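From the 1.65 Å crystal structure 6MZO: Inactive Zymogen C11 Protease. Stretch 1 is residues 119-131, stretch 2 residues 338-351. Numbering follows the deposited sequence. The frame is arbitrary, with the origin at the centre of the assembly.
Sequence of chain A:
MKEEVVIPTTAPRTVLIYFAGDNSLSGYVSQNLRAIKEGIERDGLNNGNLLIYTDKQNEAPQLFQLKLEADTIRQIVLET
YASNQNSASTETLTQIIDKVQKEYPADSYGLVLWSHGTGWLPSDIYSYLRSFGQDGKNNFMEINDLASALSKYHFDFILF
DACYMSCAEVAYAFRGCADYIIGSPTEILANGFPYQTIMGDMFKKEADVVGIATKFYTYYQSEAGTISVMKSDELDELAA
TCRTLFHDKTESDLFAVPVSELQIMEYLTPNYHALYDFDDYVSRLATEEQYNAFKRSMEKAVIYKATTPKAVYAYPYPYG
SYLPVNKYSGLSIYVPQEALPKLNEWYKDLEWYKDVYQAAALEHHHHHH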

ATOM      1  N   GLY A 119       8.201  -2.852   2.330  1.00 57.54           N
ATOM      2  CA  GLY A 119       7.075  -1.988   2.626  1.00 54.19           C
ATOM      3  C   GLY A 119       7.404  -0.942   3.681  1.00 46.74           C
ATOM      4  O   GLY A 119       8.413  -0.236   3.610  1.00 47.91           O
ATOM      5  N   TRP A 120       6.555  -0.846   4.691  1.00 37.15           N
ATOM      6  CA  TRP A 120       6.695   0.201   5.662  1.00 31.18           C
ATOM      7  C   TRP A 120       7.638  -0.100   6.846  1.00 37.66           C
ATOM      8  O   TRP A 120       7.831   0.786   7.703  1.00 37.01           O
ATOM      9  CB  TRP A 120       5.349   0.547   6.220  1.00 28.71           C
ATOM     10  CG  TRP A 120       4.682  -0.599   6.814  1.00 29.96           C
ATOM     11  CD1 TRP A 120       4.053  -1.624   6.161  1.00 26.37           C
ATOM     12  CD2 TRP A 120       4.479  -0.812   8.200  1.00 29.51           C
ATOM     13  NE1 TRP A 120       3.497  -2.480   7.068  1.00 25.30           N
ATOM     14  CE2 TRP A 120       3.730  -1.989   8.333  1.00 27.66           C
ATOM     15  CE3 TRP A 120       4.864  -0.113   9.366  1.00 29.78           C
ATOM     16  CZ2 TRP A 120       3.343  -2.486   9.567  1.00 29.29           C
ATOM     17  CZ3 TRP A 120       4.479  -0.618  10.594  1.00 31.87           C
ATOM     18  CH2 TRP A 120       3.755  -1.800  10.696  1.00 32.38           C
ATOM     19  N   LEU A 121       8.124  -1.335   6.924  1.00 38.99           N
ATOM     20  CA  LEU A 121       8.917  -1.803   8.052  1.00 40.32           C
ATOM     21  C   LEU A 121      10.294  -1.178   7.970  1.00 49.21           C
ATOM     22  O   LEU A 121      10.729  -0.838   6.878  1.00 50.02           O
ATOM     23  CB  LEU A 121       8.985  -3.313   8.031  1.00 39.90           C
ATOM     24  CG  LEU A 121       7.634  -3.963   8.327  1.00 38.15           C
ATOM     25  CD1 LEU A 121       7.749  -5.441   7.949  1.00 35.44           C
ATOM     26  CD2 LEU A 121       7.295  -3.771   9.812  1.00 37.89           C
ATOM     27  N   PRO A 122      10.970  -1.007   9.126  1.00 53.50           N
ATOM     28  CA  PRO A 122      12.235  -0.255   9.162  1.00 59.10           C
ATOM     29  C   PRO A 122      13.290  -0.873   8.231  1.00 66.47           C
ATOM     30  O   PRO A 122      13.192  -2.065   7.946  1.00 65.59           O
ATOM     31  CB  PRO A 122      12.654  -0.350  10.642  1.00 54.52           C
ATOM     32  CG  PRO A 122      11.996  -1.574  11.137  1.00 52.29           C
ATOM     33  CD  PRO A 122      10.691  -1.657  10.422  1.00 51.45           C
ATOM     34  N   SER A 123      14.244  -0.068   7.738  1.00 73.56           N
ATOM     35  CA  SER A 123      15.347  -0.576   6.903  1.00 76.01           C
ATOM     36  C   SER A 123      16.073  -1.735   7.608  1.00 75.77           C
ATOM     37  O   SER A 123      16.349  -2.782   7.013  1.00 72.53           O
ATOM     38  CB  SER A 123      16.342   0.549   6.572  1.00 76.48           C
ATOM     39  N   ASP A 124      16.342  -1.538   8.895  1.00 77.94           N
ATOM     40  CA  ASP A 124      16.956  -2.558   9.730  1.00 80.47           C
ATOM     41  C   ASP A 124      16.045  -3.722  10.089  1.00 75.65           C
ATOM     42  O   ASP A 124      16.283  -4.354  11.116  1.00 75.24           O
ATOM     43  CB  ASP A 124      17.431  -1.936  11.038  1.00 86.94           C
ATOM     44  CG  ASP A 124      18.491  -0.902  10.832  1.00 92.89           C
ATOM     45  OD1 ASP A 124      19.533  -1.251  10.235  1.00 96.09           O
ATOM     46  OD2 ASP A 124      18.283   0.252  11.268  1.00 93.93           O
ATOM     47  N   ILE A 125      15.007  -4.004   9.296  1.00 68.37           N
ATOM     48  CA  ILE A 125      13.988  -4.969   9.737  1.00 59.09           C
ATOM     49  C   ILE A 125      14.540  -6.362   9.978  1.00 55.64           C
ATOM     50  O   ILE A 125      14.159  -7.019  10.960  1.00 49.81           O
ATOM     51  CB  ILE A 125      12.814  -5.097   8.738  1.00 56.11           C
ATOM     52  CG1 ILE A 125      11.728  -6.016   9.298  1.00 53.54           C
ATOM     53  CG2 ILE A 125      13.287  -5.578   7.372  1.00 51.02           C
ATOM     54  CD1 ILE A 125      11.147  -5.561  10.629  1.00 51.71           C
ATOM     55  N   TYR A 126      15.431  -6.817   9.106  1.00 58.58           N
ATOM     56  CA  TYR A 126      15.974  -8.162   9.239  1.00 62.51           C
ATOM     57  C   TYR A 126      16.785  -8.251  10.526  1.00 65.70           C
ATOM     58  O   TYR A 126      16.711  -9.242  11.256  1.00 64.37           O
ATOM     59  CB  TYR A 126      16.840  -8.535   8.031  1.00 64.15           C
ATOM     60  CG  TYR A 126      16.065  -8.715   6.742  1.00 64.11           C
ATOM     61  CD1 TYR A 126      15.819  -7.639   5.886  1.00 64.46           C
ATOM     62  CD2 TYR A 126      15.580  -9.963   6.381  1.00 62.63           C
ATOM     63  CE1 TYR A 126      15.107  -7.814   4.710  1.00 64.19           C
ATOM     64  CE2 TYR A 126      14.879 -10.149   5.210  1.00 63.14           C
ATOM     65  CZ  TYR A 126      14.644  -9.077   4.379  1.00 64.70           C
ATOM     66  OH  TYR A 126      13.932  -9.288   3.224  1.00 65.79           O
ATOM     67  N   SER A 127      17.540  -7.186  10.788  1.00 66.90           N
ATOM     68  CA  SER A 127      18.320  -7.039  12.010  1.00 67.29           C
ATOM     69  C   SER A 127      17.373  -7.021  13.216  1.00 59.99           C
ATOM     70  O   SER A 127      17.602  -7.712  14.212  1.00 55.62           O
ATOM     71  CB  SER A 127      19.175  -5.763  11.930  1.00 71.96           C
ATOM     72  OG  SER A 127      19.407  -5.182  13.200  1.00 74.93           O
ATOM     73  N   TYR A 128      16.280  -6.268  13.097  1.00 53.91           N
ATOM     74  CA  TYR A 128      15.291  -6.179  14.171  1.00 51.63           C
ATOM     75  C   TYR A 128      14.562  -7.521  14.377  1.00 42.60           C
ATOM     76  O   TYR A 128      14.118  -7.784  15.500  1.00 43.46           O
ATOM     77  CB  TYR A 128      14.262  -5.064  13.909  1.00 56.04           C
ATOM     78  CG  TYR A 128      14.791  -3.633  13.978  1.00 60.69           C
ATOM     79  CD1 TYR A 128      16.086  -3.342  14.382  1.00 62.04           C
ATOM     80  CD2 TYR A 128      13.982  -2.578  13.632  1.00 63.46           C
ATOM     81  CE1 TYR A 128      16.546  -2.027  14.433  1.00 61.19           C
ATOM     82  CE2 TYR A 128      14.429  -1.269  13.674  1.00 63.05           C
ATOM     83  CZ  TYR A 128      15.703  -0.993  14.075  1.00 61.21           C
ATOM     84  OH  TYR A 128      16.119   0.331  14.097  1.00 58.35           O
ATOM     85  N   LEU A 129      14.440  -8.341  13.323  1.00 71.29           N
ATOM     86  CA  LEU A 129      13.828  -9.675  13.430  1.00 60.98           C
ATOM     87  C   LEU A 129      14.854 -10.730  13.816  1.00 61.19           C
ATOM     88  O   LEU A 129      14.586 -11.926  13.723  1.00 59.97           O
ATOM     89  CB  LEU A 129      13.146 -10.090  12.122  1.00 55.98           C
ATOM     90  CG  LEU A 129      11.873  -9.290  11.873  1.00 49.53           C
ATOM     91  CD1 LEU A 129      11.245  -9.530  10.486  1.00 46.11           C
ATOM     92  CD2 LEU A 129      10.844  -9.547  12.953  1.00 48.03           C
ATOM     93  N   ARG A 130      16.025 -10.263  14.233  1.00 57.94           N
ATOM     94  CA  ARG A 130      17.128 -11.143  14.663  1.00 62.52           C
ATOM     95  C   ARG A 130      17.602 -12.158  13.587  1.00 73.26           C
ATOM     96  O   ARG A 130      18.004 -13.278  13.919  1.00 74.93           O
ATOM     97  CB  ARG A 130      16.724 -11.887  15.950  1.00 65.17           C
ATOM     98  CG  ARG A 130      16.533 -10.989  17.152  1.00 68.55           C
ATOM     99  CD  ARG A 130      16.310 -11.800  18.412  1.00 76.14           C
ATOM    100  NE  ARG A 130      16.641 -11.035  19.614  1.00 82.58           N
ATOM    101  CZ  ARG A 130      16.528 -11.499  20.858  1.00 88.57           C
ATOM    102  NH1 ARG A 130      16.095 -12.743  21.067  1.00 90.29           N
ATOM    103  NH2 ARG A 130      16.854 -10.723  21.894  1.00 91.02           N
ATOM    104  N   SER A 131      17.591 -11.752  12.314  1.00 69.87           N
ATOM    105  CA  SER A 131      18.046 -12.600  11.203  1.00 74.35           C
ATOM    106  C   SER A 131      19.232 -12.010  10.416  1.00 78.39           C
ATOM    107  O   SER A 131      19.585 -10.835  10.552  1.00 79.35           O
ATOM    108  CB  SER A 131      16.874 -12.876  10.242  1.00 74.06           C
ATOM    109  OG  SER A 131      17.295 -13.046   8.893  1.00 76.10           O
TER
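Stretch 2, residues 338-351: EALPKLNEWYKDLE

The packing of residues 338-351 on residues 119-131 is an almost wholly apolar contact between segments more than two hundred residues apart in sequence, with no direct hydrogen bond across it and a single water joining the two backbones. It illustrates how a short helix can be held by side-chain fit, its main-chain bonding being largely spent within itself. In stretch 2 a helix begins at Pro341, after Leu340 at the N-cap position, and a type I turn spans Tyr347 to Leu350. Stretch 1 has a type I turn, Pro122 to Ile125, leading into the short helix 125-128. The chains run in opposite senses: CA of Leu129 lies 6.5 Å from CA of Leu340, CA of Tyr128 5.5 Å from CA of Leu343, and CA of Pro122 8.0 Å from CA of Trp346.

Leu343 lies at the centre of the contact. Its CD1 comes within 3.5 Å of Tyr128 CD2, at the edge of the tyrosine ring, 3.7 Å of Pro122 CG and 3.9 Å of Ile125 CD1, while its CD2 is 3.9 Å from Leu129 CD2. One helical turn later, Trp346 offers a ring face to the proline: Pro122 CD sits 3.6 Å from the centroid of its six-membered ring, nearly on the normal, a CH-pi contact. The Trp346 edge meets Trp120, Trp346 CH2 lying 3.8 Å from Trp120 CZ3, and Trp120 CZ3 also reaches Leu350 CD1 at 3.8 Å.

At the other end, Leu340 CD1 packs 3.9 Å from Leu129 CD2. Here water 1 donates to Tyr128 O at 2.6 Å and accepts from Leu343 N at 3.0 Å. Arg130 NE approaches Ala339 O to 3.1 Å, but the carbonyl lies over the guanidinium face, and the angle is too poor for a hydrogen bond.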

ATOM      1  N   GLU A 338       8.400 -10.174  23.090  1.00 30.51           N
ATOM      2  CA  GLU A 338       9.508 -10.035  24.037  1.00 32.68           C
ATOM      3  C   GLU A 338      10.852 -10.192  23.318  1.00 36.50           C
ATOM      4  O   GLU A 338      11.857  -9.529  23.651  1.00 39.02           O
ATOM      5  CB  GLU A 338       9.364 -11.068  25.143  1.00 36.81           C
ATOM      6  CG  GLU A 338      10.350 -10.842  26.299  1.00 42.79           C
ATOM      7  CD  GLU A 338      10.185 -11.860  27.415  1.00 46.85           C
ATOM      8  OE1 GLU A 338       9.216 -12.646  27.418  1.00 49.60           O
ATOM      9  OE2 GLU A 338      11.056 -11.896  28.294  1.00 48.98           O
ATOM     10  N   ALA A 339      10.865 -11.026  22.288  1.00 38.46           N
ATOM     11  CA  ALA A 339      12.111 -11.374  21.633  1.00 44.05           C
ATOM     12  C   ALA A 339      12.578 -10.311  20.635  1.00 43.68           C
ATOM     13  O   ALA A 339      13.682 -10.417  20.096  1.00 43.91           O
ATOM     14  CB  ALA A 339      11.976 -12.712  20.935  1.00 44.93           C
ATOM     15  N   LEU A 340      11.737  -9.296  20.417  1.00 43.13           N
ATOM     16  CA  LEU A 340      12.004  -8.234  19.449  1.00 38.14           C
ATOM     17  C   LEU A 340      12.115  -6.830  20.054  1.00 34.38           C
ATOM     18  O   LEU A 340      11.400  -5.919  19.627  1.00 33.20           O
ATOM     19  CB  LEU A 340      10.895  -8.236  18.383  1.00 37.17           C
ATOM     20  CG  LEU A 340      10.685  -9.614  17.738  1.00 37.71           C
ATOM     21  CD1 LEU A 340       9.672  -9.586  16.678  1.00 38.06           C
ATOM     22  CD2 LEU A 340      12.015 -10.013  17.150  1.00 37.46           C
ATOM     23  N   PRO A 341      13.034  -6.622  21.012  1.00 35.24           N
ATOM     24  CA  PRO A 341      12.943  -5.338  21.712  1.00 37.42           C
ATOM     25  C   PRO A 341      13.260  -4.107  20.856  1.00 39.71           C
ATOM     26  O   PRO A 341      12.621  -3.101  21.121  1.00 37.24           O
ATOM     27  CB  PRO A 341      13.969  -5.474  22.847  1.00 39.00           C
ATOM     28  CG  PRO A 341      14.929  -6.532  22.356  1.00 43.15           C
ATOM     29  CD  PRO A 341      14.107  -7.481  21.513  1.00 37.76           C
ATOM     30  N   LYS A 342      14.172  -4.194  19.884  1.00 37.64           N
ATOM     31  CA  LYS A 342      14.471  -3.040  19.054  1.00 41.25           C
ATOM     32  C   LYS A 342      13.253  -2.722  18.173  1.00 36.03           C
ATOM     33  O   LYS A 342      12.918  -1.548  17.970  1.00 38.96           O
ATOM     34  CB  LYS A 342      15.742  -3.259  18.211  1.00 41.61           C
ATOM     35  CG  LYS A 342      16.969  -2.628  18.867  1.00 49.59           C
ATOM     36  CD  LYS A 342      18.284  -2.937  18.168  1.00 56.18           C
ATOM     37  CE  LYS A 342      19.344  -1.988  18.684  1.00 59.19           C
ATOM     38  NZ  LYS A 342      20.720  -2.391  18.288  1.00 62.07           N
ATOM     39  N   LEU A 343      12.527  -3.736  17.710  1.00 34.18           N
ATOM     40  CA  LEU A 343      11.392  -3.466  16.850  1.00 34.03           C
ATOM     41  C   LEU A 343      10.264  -2.884  17.704  1.00 32.66           C
ATOM     42  O   LEU A 343       9.568  -1.960  17.287  1.00 30.15           O
ATOM     43  CB  LEU A 343      10.950  -4.746  16.173  1.00 34.46           C
ATOM     44  CG  LEU A 343      10.050  -4.616  14.962  1.00 33.22           C
ATOM     45  CD1 LEU A 343      10.684  -3.638  13.948  1.00 34.15           C
ATOM     46  CD2 LEU A 343       9.967  -6.014  14.384  1.00 35.29           C
ATOM     47  N   ASN A 344      10.112  -3.426  18.922  1.00 31.12           N
ATOM     48  CA  ASN A 344       9.116  -2.870  19.835  1.00 31.50           C
ATOM     49  C   ASN A 344       9.392  -1.377  20.113  1.00 33.77           C
ATOM     50  O   ASN A 344       8.446  -0.600  20.202  1.00 33.67           O
ATOM     51  CB  ASN A 344       9.146  -3.583  21.193  1.00 31.58           C
ATOM     52  CG  ASN A 344       8.710  -5.056  21.128  1.00 29.31           C
ATOM     53  OD1 ASN A 344       8.046  -5.519  20.185  1.00 30.17           O
ATOM     54  ND2 ASN A 344       9.145  -5.792  22.140  1.00 31.77           N
ATOM     55  N   GLU A 345      10.662  -1.004  20.290  1.00 34.86           N
ATOM     56  CA  GLU A 345      10.995   0.379  20.593  1.00 38.99           C
ATOM     57  C   GLU A 345      10.794   1.277  19.323  1.00 36.43           C
ATOM     58  O   GLU A 345      10.245   2.372  19.425  1.00 36.08           O
ATOM     59  CB  GLU A 345      12.415   0.481  21.169  1.00 49.09           C
ATOM     60  CG  GLU A 345      13.518   0.647  20.164  1.00 64.67           C
ATOM     61  CD  GLU A 345      14.907   0.683  20.812  1.00 80.76           C
ATOM     62  OE1 GLU A 345      15.146  -0.048  21.813  1.00 86.61           O
ATOM     63  OE2 GLU A 345      15.741   1.476  20.313  1.00 86.53           O
ATOM     64  N   TRP A 346      11.170   0.785  18.146  1.00 33.72           N
ATOM     65  CA  TRP A 346      10.880   1.476  16.890  1.00 33.73           C
ATOM     66  C   TRP A 346       9.385   1.759  16.730  1.00 35.43           C
ATOM     67  O   TRP A 346       8.981   2.845  16.323  1.00 35.27           O
ATOM     68  CB  TRP A 346      11.379   0.627  15.705  1.00 35.32           C
ATOM     69  CG  TRP A 346      10.992   1.136  14.396  1.00 42.87           C
ATOM     70  CD1 TRP A 346      11.640   2.100  13.661  1.00 52.30           C
ATOM     71  CD2 TRP A 346       9.886   0.726  13.633  1.00 40.81           C
ATOM     72  NE1 TRP A 346      10.972   2.325  12.488  1.00 50.03           N
ATOM     73  CE2 TRP A 346       9.893   1.484  12.439  1.00 46.01           C
ATOM     74  CE3 TRP A 346       8.867  -0.220  13.831  1.00 38.06           C
ATOM     75  CZ2 TRP A 346       8.918   1.326  11.449  1.00 46.04           C
ATOM     76  CZ3 TRP A 346       7.881  -0.358  12.826  1.00 43.35           C
ATOM     77  CH2 TRP A 346       7.933   0.416  11.666  1.00 43.99           C
ATOM     78  N   TYR A 347       8.579   0.774  17.070  1.00 28.99           N
ATOM     79  CA  TYR A 347       7.156   0.883  16.912  1.00 28.80           C
ATOM     80  C   TYR A 347       6.569   2.045  17.672  1.00 30.29           C
ATOM     81  O   TYR A 347       5.537   2.566  17.276  1.00 29.95           O
ATOM     82  CB  TYR A 347       6.503  -0.406  17.386  1.00 27.41           C
ATOM     83  CG  TYR A 347       5.082  -0.604  16.944  1.00 27.16           C
ATOM     84  CD1 TYR A 347       4.731  -0.780  15.580  1.00 24.45           C
ATOM     85  CD2 TYR A 347       4.095  -0.638  17.903  1.00 26.00           C
ATOM     86  CE1 TYR A 347       3.395  -1.042  15.216  1.00 24.70           C
ATOM     87  CE2 TYR A 347       2.767  -0.873  17.570  1.00 24.22           C
ATOM     88  CZ  TYR A 347       2.429  -1.054  16.224  1.00 24.21           C
ATOM     89  OH  TYR A 347       1.128  -1.295  15.961  1.00 24.69           O
ATOM     90  N   LYS A 348       7.227   2.433  18.774  1.00 31.23           N
ATOM     91  CA  LYS A 348       6.692   3.469  19.668  1.00 33.98           C
ATOM     92  C   LYS A 348       6.640   4.863  19.039  1.00 34.12           C
ATOM     93  O   LYS A 348       5.921   5.740  19.526  1.00 36.75           O
ATOM     94  CB  LYS A 348       7.478   3.489  20.979  1.00 34.01           C
ATOM     95  CG  LYS A 348       7.210   2.184  21.788  1.00 38.87           C
ATOM     96  CD  LYS A 348       7.994   2.149  23.113  1.00 45.07           C
ATOM     97  CE  LYS A 348       7.557   0.946  23.920  1.00 47.71           C
ATOM     98  NZ  LYS A 348       8.497   0.641  25.042  1.00 53.29           N
ATOM     99  N   ASP A 349       7.297   5.035  17.903  1.00 31.97           N
ATOM    100  CA  ASP A 349       7.226   6.323  17.254  1.00 35.57           C
ATOM    101  C   ASP A 349       6.085   6.394  16.261  1.00 32.67           C
ATOM    102  O   ASP A 349       5.874   7.462  15.688  1.00 33.80           O
ATOM    103  CB  ASP A 349       8.519   6.631  16.540  1.00 39.08           C
ATOM    104  CG  ASP A 349       9.668   6.877  17.508  1.00 49.18           C
ATOM    105  OD1 ASP A 349       9.430   7.532  18.545  1.00 48.65           O
ATOM    106  OD2 ASP A 349      10.776   6.385  17.223  1.00 50.18           O
ATOM    107  N   LEU A 350       5.380   5.285  15.991  1.00 30.29           N
ATOM    108  CA  LEU A 350       4.243   5.376  15.026  1.00 30.36           C
ATOM    109  C   LEU A 350       2.995   6.050  15.614  1.00 34.29           C
ATOM    110  O   LEU A 350       2.662   5.863  16.785  1.00 30.83           O
ATOM    111  CB  LEU A 350       3.845   3.979  14.563  1.00 28.81           C
ATOM    112  CG  LEU A 350       4.905   3.304  13.710  1.00 33.92           C
ATOM    113  CD1 LEU A 350       4.396   1.938  13.363  1.00 32.59           C
ATOM    114  CD2 LEU A 350       5.131   4.111  12.461  1.00 38.89           C
ATOM    115  N   GLU A 351       2.277   6.814  14.789  1.00 28.94           N
ATOM    116  CA  GLU A 351       1.079   7.458  15.246  1.00 30.65           C
ATOM    117  C   GLU A 351       0.037   6.483  15.805  1.00 28.44           C
ATOM    118  O   GLU A 351      -0.617   6.779  16.821  1.00 31.15           O
ATOM    119  CB  GLU A 351       0.454   8.239  14.075  1.00 33.56           C
ATOM    120  CG  GLU A 351      -0.652   9.172  14.475  1.00 39.14           C
ATOM    121  CD  GLU A 351      -1.194   9.963  13.272  1.00 43.03           C
ATOM    122  OE1 GLU A 351      -0.693   9.759  12.149  1.00 41.99           O
ATOM    123  OE2 GLU A 351      -2.069  10.850  13.470  1.00 48.31           O
TER
HETATM  124  O   HOH W   1      13.955  -6.343  17.618  1.00 48.07           O